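PDB 4GGO: trans-2-enoyl-CoA reductase, which catalyses the NADH-dependent reduction of the carbon-carbon double bond of trans-2-enoyl-CoA thioesters such as crotonyl-CoA, a step of bacterial fatty acid synthesis. Local coordinates for residues Ala121-Ile131 with Asp209-Glu220. Numbering follows the deposited sequence.
Sequences AFSDEIKAQVI and DWERWIKQLSKE
K127 lies over one face of the W213 indole and ends in a salt bridge to D209. K127 CE stands 3.4 Å from the centroid of the W213 five-membered ring, a CH-pi contact, and K127 NZ adds a cation-pi component. The K127 chain is extended until chi4 (61°), where the bend carries K127 NZ to the syn lone pair of D209 OD1 at 2.7 Å; NZ also donates to A121 O. W213 NE1 reaches A121 O as well, weakly, with an N-H...O angle of 127°. Both helices flank the same side of the parallel sheet of this Rossmann fold, where W213 and V130 rest on L54; the axes of helices 124-131 and 209-219 cross at -39°. A121 belongs to the NAD(+) site, and D209 touches L148 of that site while its OD2 bonds Y146 OH. R212 grips D124 side-on, nearly coplanar: R212 NE donates to D124 OD1 and R212 NH2 to D124 OD2, both at 3.0 Å. Q216 NE2 donates to the same D124 OD1 from above the carboxylate plane. R212 NH2 also forms a salt bridge with D157, its strongest polar partner. V130 CG2 approaches W213 CH2 to 3.6 Å at the indole edge; farther along, I131 CG1 lies 4.1 Å from L217 CD2.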
ATOM      1  N   ALA A 121       0.809 -15.251   0.029  1.00 27.49           N
ATOM      2  CA  ALA A 121       2.208 -14.918   0.289  1.00 28.31           C
ATOM      3  C   ALA A 121       2.657 -15.321   1.693  1.00 30.90           C
ATOM      4  O   ALA A 121       3.851 -15.333   1.991  1.00 30.23           O
ATOM      5  CB  ALA A 121       2.448 -13.430   0.062  1.00 29.82           C
ATOM      6  N   PHE A 122       1.695 -15.642   2.549  1.00 26.47           N
ATOM      7  CA  PHE A 122       1.989 -16.098   3.902  1.00 31.58           C
ATOM      8  C   PHE A 122       2.368 -17.576   3.901  1.00 34.69           C
ATOM      9  O   PHE A 122       2.846 -18.103   4.905  1.00 32.11           O
ATOM     10  CB  PHE A 122       0.779 -15.874   4.811  1.00 28.06           C
ATOM     11  CG  PHE A 122       0.478 -14.425   5.076  1.00 29.84           C
ATOM     12  CD1 PHE A 122       1.502 -13.516   5.270  1.00 30.14           C
ATOM     13  CD2 PHE A 122      -0.831 -13.972   5.128  1.00 31.77           C
ATOM     14  CE1 PHE A 122       1.231 -12.184   5.516  1.00 35.29           C
ATOM     15  CE2 PHE A 122      -1.109 -12.639   5.373  1.00 33.04           C
ATOM     16  CZ  PHE A 122      -0.075 -11.744   5.566  1.00 33.74           C
ATOM     17  N   SER A 123       2.155 -18.236   2.767  1.00 36.02           N
ATOM     18  CA  SER A 123       2.395 -19.673   2.656  1.00 34.55           C
ATOM     19  C   SER A 123       3.812 -19.987   2.193  1.00 37.90           C
ATOM     20  O   SER A 123       4.423 -19.210   1.461  1.00 33.45           O
ATOM     21  CB  SER A 123       1.386 -20.315   1.704  1.00 38.28           C
ATOM     22  OG  SER A 123       1.655 -19.979   0.357  1.00 34.31           O
ATOM     23  N   ASP A 124       4.334 -21.129   2.633  1.00 40.64           N
ATOM     24  CA  ASP A 124       5.663 -21.570   2.222  1.00 36.11           C
ATOM     25  C   ASP A 124       5.671 -22.037   0.768  1.00 33.92           C
ATOM     26  O   ASP A 124       6.721 -22.058   0.124  1.00 32.48           O
ATOM     27  CB  ASP A 124       6.175 -22.688   3.134  1.00 42.99           C
ATOM     28  CG  ASP A 124       6.587 -22.182   4.504  1.00 44.85           C
ATOM     29  OD1 ASP A 124       7.006 -21.009   4.609  1.00 42.22           O
ATOM     30  OD2 ASP A 124       6.497 -22.959   5.477  1.00 47.80           O
ATOM     31  N   GLU A 125       4.501 -22.411   0.257  1.00 34.64           N
ATOM     32  CA  GLU A 125       4.376 -22.852  -1.128  1.00 36.91           C
ATOM     33  C   GLU A 125       4.682 -21.704  -2.080  1.00 34.61           C
ATOM     34  O   GLU A 125       5.430 -21.865  -3.045  1.00 30.74           O
ATOM     35  CB  GLU A 125       2.971 -23.390  -1.409  1.00 41.20           C
ATOM     36  CG  GLU A 125       2.438 -24.351  -0.361  1.00 51.20           C
ATOM     37  CD  GLU A 125       1.624 -23.649   0.709  1.00 53.37           C
ATOM     38  OE1 GLU A 125       2.155 -23.437   1.820  1.00 54.86           O
ATOM     39  OE2 GLU A 125       0.451 -23.315   0.439  1.00 46.24           O
ATOM     40  N   ILE A 126       4.095 -20.543  -1.803  1.00 36.14           N
ATOM     41  CA  ILE A 126       4.311 -19.357  -2.622  1.00 25.92           C
ATOM     42  C   ILE A 126       5.761 -18.889  -2.538  1.00 31.07           C
ATOM     43  O   ILE A 126       6.352 -18.489  -3.543  1.00 33.63           O
ATOM     44  CB  ILE A 126       3.341 -18.221  -2.233  1.00 34.87           C
ATOM     45  CG1 ILE A 126       1.923 -18.574  -2.683  1.00 34.88           C
ATOM     46  CG2 ILE A 126       3.772 -16.900  -2.847  1.00 26.76           C
ATOM     47  CD1 ILE A 126       1.827 -18.954  -4.145  1.00 31.80           C
ATOM     48  N   LYS A 127       6.336 -18.956  -1.341  1.00 26.11           N
ATOM     49  CA  LYS A 127       7.749 -18.645  -1.161  1.00 28.54           C
ATOM     50  C   LYS A 127       8.618 -19.591  -1.986  1.00 30.92           C
ATOM     51  O   LYS A 127       9.629 -19.180  -2.557  1.00 30.78           O
ATOM     52  CB  LYS A 127       8.139 -18.721   0.317  1.00 29.39           C
ATOM     53  CG  LYS A 127       7.585 -17.586   1.170  1.00 28.99           C
ATOM     54  CD  LYS A 127       8.024 -17.725   2.621  1.00 30.35           C
ATOM     55  CE  LYS A 127       7.527 -16.563   3.470  1.00 26.52           C
ATOM     56  NZ  LYS A 127       6.038 -16.475   3.499  1.00 26.34           N
ATOM     57  N   ALA A 128       8.211 -20.856  -2.050  1.00 33.01           N
ATOM     58  CA  ALA A 128       8.939 -21.858  -2.821  1.00 35.54           C
ATOM     59  C   ALA A 128       8.894 -21.545  -4.313  1.00 31.65           C
ATOM     60  O   ALA A 128       9.884 -21.724  -5.022  1.00 30.52           O
ATOM     61  CB  ALA A 128       8.379 -23.249  -2.548  1.00 34.93           C
ATOM     62  N   GLN A 129       7.743 -21.076  -4.784  1.00 31.55           N
ATOM     63  CA  GLN A 129       7.581 -20.720  -6.190  1.00 33.63           C
ATOM     64  C   GLN A 129       8.455 -19.523  -6.553  1.00 34.87           C
ATOM     65  O   GLN A 129       8.974 -19.437  -7.667  1.00 31.19           O
ATOM     66  CB  GLN A 129       6.114 -20.427  -6.510  1.00 32.70           C
ATOM     67  CG  GLN A 129       5.180 -21.604  -6.272  1.00 40.55           C
ATOM     68  CD  GLN A 129       3.750 -21.313  -6.685  1.00 36.11           C
ATOM     69  OE1 GLN A 129       3.503 -20.519  -7.592  1.00 40.08           O
ATOM     70  NE2 GLN A 129       2.799 -21.954  -6.016  1.00 45.39           N
ATOM     71  N   VAL A 130       8.615 -18.601  -5.608  1.00 31.57           N
ATOM     72  CA  VAL A 130       9.471 -17.439  -5.812  1.00 33.43           C
ATOM     73  C   VAL A 130      10.931 -17.868  -5.912  1.00 29.12           C
ATOM     74  O   VAL A 130      11.627 -17.515  -6.864  1.00 29.70           O
ATOM     75  CB  VAL A 130       9.316 -16.409  -4.673  1.00 33.24           C
ATOM     76  CG1 VAL A 130      10.375 -15.324  -4.787  1.00 25.60           C
ATOM     77  CG2 VAL A 130       7.919 -15.806  -4.688  1.00 24.13           C
ATOM     78  N   ILE A 131      11.380 -18.635  -4.922  1.00 33.00           N
ATOM     79  CA  ILE A 131      12.742 -19.157  -4.893  1.00 34.78           C
ATOM     80  C   ILE A 131      13.063 -19.933  -6.169  1.00 33.49           C
ATOM     81  O   ILE A 131      14.130 -19.764  -6.757  1.00 35.85           O
ATOM     82  CB  ILE A 131      12.959 -20.073  -3.673  1.00 38.27           C
ATOM     83  CG1 ILE A 131      12.844 -19.266  -2.378  1.00 36.39           C
ATOM     84  CG2 ILE A 131      14.310 -20.765  -3.751  1.00 40.95           C
ATOM     85  CD1 ILE A 131      12.887 -20.114  -1.126  1.00 39.67           C
ATOM     86  N   ASP A 209       6.022 -12.601   8.918  1.00 26.97           N
ATOM     87  CA  ASP A 209       6.099 -13.106   7.551  1.00 33.25           C
ATOM     88  C   ASP A 209       7.223 -12.437   6.770  1.00 29.42           C
ATOM     89  O   ASP A 209       7.887 -13.071   5.950  1.00 33.64           O
ATOM     90  CB  ASP A 209       4.773 -12.905   6.820  1.00 30.74           C
ATOM     91  CG  ASP A 209       4.789 -13.487   5.422  1.00 35.00           C
ATOM     92  OD1 ASP A 209       5.098 -14.689   5.280  1.00 34.31           O
ATOM     93  OD2 ASP A 209       4.502 -12.739   4.463  1.00 31.71           O
ATOM     94  N   TRP A 210       7.420 -11.148   7.027  1.00 28.07           N
ATOM     95  CA  TRP A 210       8.486 -10.380   6.398  1.00 29.34           C
ATOM     96  C   TRP A 210       9.835 -11.026   6.685  1.00 28.21           C
ATOM     97  O   TRP A 210      10.617 -11.291   5.772  1.00 26.06           O
ATOM     98  CB  TRP A 210       8.468  -8.945   6.928  1.00 26.35           C
ATOM     99  CG  TRP A 210       9.523  -8.050   6.358  1.00 27.22           C
ATOM    100  CD1 TRP A 210      10.186  -8.204   5.175  1.00 23.40           C
ATOM    101  CD2 TRP A 210      10.038  -6.854   6.954  1.00 22.84           C
ATOM    102  NE1 TRP A 210      11.082  -7.177   4.999  1.00 22.13           N
ATOM    103  CE2 TRP A 210      11.011  -6.335   6.078  1.00 28.67           C
ATOM    104  CE3 TRP A 210       9.772  -6.174   8.146  1.00 23.96           C
ATOM    105  CZ2 TRP A 210      11.715  -5.165   6.352  1.00 24.43           C
ATOM    106  CZ3 TRP A 210      10.473  -5.011   8.418  1.00 28.28           C
ATOM    107  CH2 TRP A 210      11.433  -4.520   7.525  1.00 27.70           C
ATOM    108  N   GLU A 211      10.093 -11.283   7.963  1.00 27.57           N
ATOM    109  CA  GLU A 211      11.340 -11.900   8.390  1.00 34.68           C
ATOM    110  C   GLU A 211      11.461 -13.315   7.831  1.00 34.17           C
ATOM    111  O   GLU A 211      12.556 -13.770   7.502  1.00 32.69           O
ATOM    112  CB  GLU A 211      11.426 -11.920   9.918  1.00 38.33           C
ATOM    113  CG  GLU A 211      12.794 -12.296  10.463  1.00 41.86           C
ATOM    114  CD  GLU A 211      12.876 -12.162  11.971  1.00 47.30           C
ATOM    115  OE1 GLU A 211      11.832 -12.306  12.640  1.00 48.14           O
ATOM    116  OE2 GLU A 211      13.984 -11.905  12.488  1.00 48.97           O
ATOM    117  N   ARG A 212      10.329 -14.001   7.716  1.00 28.02           N
ATOM    118  CA  ARG A 212      10.311 -15.350   7.166  1.00 30.21           C
ATOM    119  C   ARG A 212      10.698 -15.327   5.690  1.00 34.31           C
ATOM    120  O   ARG A 212      11.444 -16.188   5.225  1.00 37.85           O
ATOM    121  CB  ARG A 212       8.932 -15.990   7.347  1.00 28.94           C
ATOM    122  CG  ARG A 212       8.917 -17.499   7.143  1.00 41.09           C
ATOM    123  CD  ARG A 212       7.512 -18.063   7.294  1.00 37.56           C
ATOM    124  NE  ARG A 212       7.483 -19.519   7.185  1.00 45.39           N
ATOM    125  CZ  ARG A 212       7.429 -20.347   8.223  1.00 50.05           C
ATOM    126  NH1 ARG A 212       7.393 -19.865   9.458  1.00 43.90           N
ATOM    127  NH2 ARG A 212       7.405 -21.659   8.028  1.00 43.56           N
ATOM    128  N   TRP A 213      10.191 -14.335   4.963  1.00 31.22           N
ATOM    129  CA  TRP A 213      10.548 -14.150   3.560  1.00 29.75           C
ATOM    130  C   TRP A 213      12.048 -13.924   3.407  1.00 35.99           C
ATOM    131  O   TRP A 213      12.694 -14.544   2.564  1.00 34.41           O
ATOM    132  CB  TRP A 213       9.786 -12.970   2.953  1.00 29.73           C
ATOM    133  CG  TRP A 213       8.459 -13.330   2.358  1.00 22.15           C
ATOM    134  CD1 TRP A 213       7.235 -13.204   2.946  1.00 28.43           C
ATOM    135  CD2 TRP A 213       8.224 -13.870   1.053  1.00 26.80           C
ATOM    136  NE1 TRP A 213       6.250 -13.637   2.089  1.00 25.42           N
ATOM    137  CE2 TRP A 213       6.832 -14.050   0.919  1.00 27.64           C
ATOM    138  CE3 TRP A 213       9.054 -14.223  -0.015  1.00 29.24           C
ATOM    139  CZ2 TRP A 213       6.254 -14.566  -0.239  1.00 28.02           C
ATOM    140  CZ3 TRP A 213       8.478 -14.732  -1.165  1.00 22.01           C
ATOM    141  CH2 TRP A 213       7.092 -14.899  -1.267  1.00 25.52           C
ATOM    142  N   ILE A 214      12.594 -13.036   4.233  1.00 30.92           N
ATOM    143  CA  ILE A 214      14.009 -12.686   4.160  1.00 31.73           C
ATOM    144  C   ILE A 214      14.919 -13.859   4.522  1.00 37.36           C
ATOM    145  O   ILE A 214      15.871 -14.156   3.802  1.00 36.57           O
ATOM    146  CB  ILE A 214      14.342 -11.482   5.065  1.00 31.45           C
ATOM    147  CG1 ILE A 214      13.510 -10.263   4.657  1.00 32.20           C
ATOM    148  CG2 ILE A 214      15.826 -11.161   5.004  1.00 30.63           C
ATOM    149  CD1 ILE A 214      13.696  -9.852   3.213  1.00 30.43           C
ATOM    150  N   LYS A 215      14.621 -14.521   5.637  1.00 37.93           N
ATOM    151  CA  LYS A 215      15.439 -15.637   6.109  1.00 42.12           C
ATOM    152  C   LYS A 215      15.479 -16.800   5.118  1.00 36.55           C
ATOM    153  O   LYS A 215      16.517 -17.440   4.949  1.00 38.55           O
ATOM    154  CB  LYS A 215      14.960 -16.121   7.482  1.00 42.18           C
ATOM    155  CG  LYS A 215      15.212 -15.128   8.610  1.00 43.07           C
ATOM    156  CD  LYS A 215      14.640 -15.627   9.929  1.00 55.66           C
ATOM    157  CE  LYS A 215      15.401 -16.835  10.447  1.00 67.70           C
ATOM    158  NZ  LYS A 215      16.810 -16.495  10.794  1.00 69.56           N
ATOM    159  N   GLN A 216      14.353 -17.068   4.463  1.00 33.02           N
ATOM    160  CA  GLN A 216      14.295 -18.127   3.459  1.00 38.59           C
ATOM    161  C   GLN A 216      15.094 -17.760   2.212  1.00 39.98           C
ATOM    162  O   GLN A 216      15.821 -18.589   1.664  1.00 41.28           O
ATOM    163  CB  GLN A 216      12.848 -18.453   3.080  1.00 35.19           C
ATOM    164  CG  GLN A 216      12.081 -19.230   4.140  1.00 33.74           C
ATOM    165  CD  GLN A 216      10.783 -19.808   3.609  1.00 33.26           C
ATOM    166  OE1 GLN A 216      10.571 -19.878   2.398  1.00 38.63           O
ATOM    167  NE2 GLN A 216       9.903 -20.222   4.513  1.00 31.15           N
ATOM    168  N   LEU A 217      14.953 -16.515   1.768  1.00 35.67           N
ATOM    169  CA  LEU A 217      15.682 -16.031   0.600  1.00 36.28           C
ATOM    170  C   LEU A 217      17.183 -15.986   0.867  1.00 37.59           C
ATOM    171  O   LEU A 217      17.988 -16.326  -0.001  1.00 37.03           O
ATOM    172  CB  LEU A 217      15.175 -14.647   0.184  1.00 34.09           C
ATOM    173  CG  LEU A 217      13.770 -14.588  -0.420  1.00 34.79           C
ATOM    174  CD1 LEU A 217      13.330 -13.147  -0.623  1.00 37.54           C
ATOM    175  CD2 LEU A 217      13.713 -15.353  -1.731  1.00 36.18           C
ATOM    176  N   SER A 218      17.551 -15.565   2.074  1.00 39.60           N
ATOM    177  CA  SER A 218      18.953 -15.501   2.475  1.00 41.54           C
ATOM    178  C   SER A 218      19.577 -16.888   2.495  1.00 44.12           C
ATOM    179  O   SER A 218      20.724 -17.072   2.086  1.00 45.50           O
ATOM    180  CB  SER A 218      19.083 -14.860   3.856  1.00 34.28           C
ATOM    181  OG  SER A 218      20.403 -14.993   4.354  1.00 48.89           O
ATOM    182  N   LYS A 219      18.810 -17.860   2.977  1.00 38.98           N
ATOM    183  CA  LYS A 219      19.270 -19.240   3.065  1.00 44.11           C
ATOM    184  C   LYS A 219      19.571 -19.807   1.682  1.00 44.90           C
ATOM    185  O   LYS A 219      20.498 -20.598   1.511  1.00 47.94           O
ATOM    186  CB  LYS A 219      18.222 -20.102   3.772  1.00 31.50           C
ATOM    187  CG  LYS A 219      18.663 -21.532   4.020  1.00 48.07           C
ATOM    188  CD  LYS A 219      19.926 -21.572   4.863  1.00 53.04           C
ATOM    189  CE  LYS A 219      20.491 -22.980   4.947  1.00 59.01           C
ATOM    190  NZ  LYS A 219      21.758 -23.020   5.727  1.00 66.47           N
ATOM    191  N   GLU A 220      18.785 -19.387   0.696  1.00 44.85           N
ATOM    192  CA  GLU A 220      18.941 -19.861  -0.674  1.00 41.83           C
ATOM    193  C   GLU A 220      19.956 -19.034  -1.457  1.00 44.66           C
ATOM    194  O   GLU A 220      20.203 -19.296  -2.634  1.00 44.22           O
ATOM    195  CB  GLU A 220      17.592 -19.847  -1.395  1.00 43.72           C
ATOM    196  CG  GLU A 220      16.567 -20.812  -0.823  1.00 39.48           C
ATOM    197  CD  GLU A 220      16.834 -22.254  -1.216  1.00 51.64           C
ATOM    198  OE1 GLU A 220      17.747 -22.494  -2.035  1.00 42.83           O
ATOM    199  OE2 GLU A 220      16.125 -23.149  -0.708  1.00 54.09           O
TER
HETATM  200  O   HOH W   1       3.792 -16.402   7.184  1.00 30.48           O